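Putative polyphosphate kinase 2 family protein (Arthrobacter aurescens, PDB 3RHF) probably transfers phosphate between polyphosphate and nucleotides, as a kinase of the polyphosphate kinase 2 family. Local coordinates at residues S35-T40 / V244-K249. Sequence-based numbering, arbitrary orientation.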
# COMPACT_ATOMS: atom_id res chain seq x y z
N SER A 35 -11.47 -15.72 -22.49
CA SER A 35 -12.06 -16.70 -21.58
C SER A 35 -11.95 -16.29 -20.10
O SER A 35 -11.17 -15.38 -19.77
CB SER A 35 -11.41 -18.08 -21.77
OG SER A 35 -10.00 -17.99 -21.77
N THR A 36 -12.75 -16.97 -19.25
CA THR A 36 -12.78 -16.83 -17.78
C THR A 36 -12.63 -18.21 -17.13
O THR A 36 -13.51 -18.70 -16.42
CB THR A 36 -14.13 -16.21 -17.29
OG1 THR A 36 -15.20 -17.12 -17.59
CG2 THR A 36 -14.43 -14.80 -17.92
N PRO A 37 -11.50 -18.87 -17.40
CA PRO A 37 -11.36 -20.27 -17.02
C PRO A 37 -11.59 -20.56 -15.56
O PRO A 37 -11.08 -19.86 -14.69
CB PRO A 37 -9.91 -20.57 -17.35
CG PRO A 37 -9.50 -19.58 -18.34
CD PRO A 37 -10.26 -18.35 -18.02
N GLY A 38 -12.35 -21.61 -15.33
CA GLY A 38 -12.73 -22.03 -14.00
C GLY A 38 -13.89 -21.26 -13.41
O GLY A 38 -14.35 -21.63 -12.33
N TYR A 39 -14.35 -20.19 -14.08
CA TYR A 39 -15.34 -19.31 -13.47
C TYR A 39 -16.58 -19.34 -14.30
O TYR A 39 -16.53 -19.04 -15.49
CB TYR A 39 -14.86 -17.85 -13.39
CG TYR A 39 -15.68 -17.01 -12.40
CD1 TYR A 39 -15.66 -17.29 -11.05
CD2 TYR A 39 -16.47 -15.97 -12.81
CE1 TYR A 39 -16.40 -16.56 -10.15
CE2 TYR A 39 -17.21 -15.23 -11.92
CZ TYR A 39 -17.18 -15.54 -10.60
OH TYR A 39 -17.86 -14.79 -9.67
N THR A 40 -17.70 -19.67 -13.66
CA THR A 40 -18.93 -19.86 -14.36
C THR A 40 -19.82 -18.66 -14.25
O THR A 40 -20.90 -18.70 -14.76
CB THR A 40 -19.73 -21.06 -13.82
OG1 THR A 40 -20.16 -20.75 -12.50
CG2 THR A 40 -18.89 -22.37 -13.83
N VAL A 244 -0.91 -18.49 -16.43
CA VAL A 244 -1.24 -17.53 -17.46
C VAL A 244 -2.75 -17.32 -17.37
O VAL A 244 -3.53 -18.26 -17.52
CB VAL A 244 -0.87 -18.07 -18.86
CG1 VAL A 244 -1.55 -17.20 -19.94
CG2 VAL A 244 0.67 -18.15 -19.04
N VAL A 245 -3.12 -16.07 -17.08
CA VAL A 245 -4.44 -15.65 -16.70
C VAL A 245 -4.99 -14.78 -17.82
O VAL A 245 -4.50 -13.65 -18.05
CB VAL A 245 -4.38 -14.78 -15.42
CG1 VAL A 245 -5.73 -14.29 -15.11
CG2 VAL A 245 -3.79 -15.53 -14.20
N PRO A 246 -6.01 -15.27 -18.54
CA PRO A 246 -6.66 -14.48 -19.57
C PRO A 246 -7.11 -13.15 -18.98
O PRO A 246 -7.76 -13.14 -17.94
CB PRO A 246 -7.84 -15.33 -19.92
CG PRO A 246 -7.37 -16.67 -19.79
CD PRO A 246 -6.42 -16.67 -18.63
N ALA A 247 -6.70 -12.04 -19.58
CA ALA A 247 -6.85 -10.73 -18.95
C ALA A 247 -7.57 -9.69 -19.81
O ALA A 247 -7.67 -8.54 -19.41
CB ALA A 247 -5.50 -10.19 -18.55
N ASN A 248 -8.07 -10.08 -20.98
CA ASN A 248 -8.87 -9.15 -21.78
C ASN A 248 -10.04 -8.61 -20.96
O ASN A 248 -10.41 -7.48 -21.13
CB ASN A 248 -9.43 -9.78 -23.10
CG ASN A 248 -8.48 -9.66 -24.26
OD1 ASN A 248 -7.30 -9.39 -24.08
ND2 ASN A 248 -8.98 -9.84 -25.48
N LYS A 249 -10.59 -9.44 -20.07
CA LYS A 249 -11.55 -8.97 -19.10
C LYS A 249 -10.87 -8.60 -17.80
O LYS A 249 -10.41 -9.47 -17.09
CB LYS A 249 -12.59 -10.04 -18.84
CG LYS A 249 -13.52 -10.27 -20.00
CD LYS A 249 -14.31 -11.56 -19.79
CE LYS A 249 -15.44 -11.71 -20.81
NZ LYS A 249 -14.97 -12.49 -21.95
O HOH W 1 -10.47 -12.53 -19.95
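CB and CG of Pro246 meet Ser35 and Pro37. CG of Pro246 lies 3.8 Å from CD of Pro37, the two rings reaching toward each other through these carbons. The same CG is 3.5 Å from OG of Ser35. The hydrogen bond of that hydroxyl is with the carbonyl O of Asp32, and against the proline it makes a van der Waals contact. The chi1 of 48° places OG between N and the carbonyl carbon of Ser35 and brings it to Pro246 CG, although the CB bond itself leads away from the other segment. CB of Pro246 packs at 3.3 Å from the carbonyl O of Ser35.

Pro246 ends strand 242-246, an outermost strand of the parallel five-stranded sheet in this P-loop kinase fold. The loop 35-40 runs past that end, ahead of helix 43-69. A type II turn from Thr36 to Tyr39 bends the loop, with Gly38 at positive phi. The turn is closed by the backbone hydrogen bond from Tyr39 N to Thr36 O.

No direct hydrogen bond links the two segments. One water bridges them, giving a proton to Ser35 O at 2.9 Å and accepting from Lys249 N at 3.1 Å. Lys249 is the N-cap of helix 250-266. Its aliphatic chain crosses Thr36 obliquely, with CD 3.7 Å from the methyl CG2. Beyond this, the chain bends at chi4 (93°), and NZ forms a salt bridge with Glu34, which also accepts from Asn248 ND2.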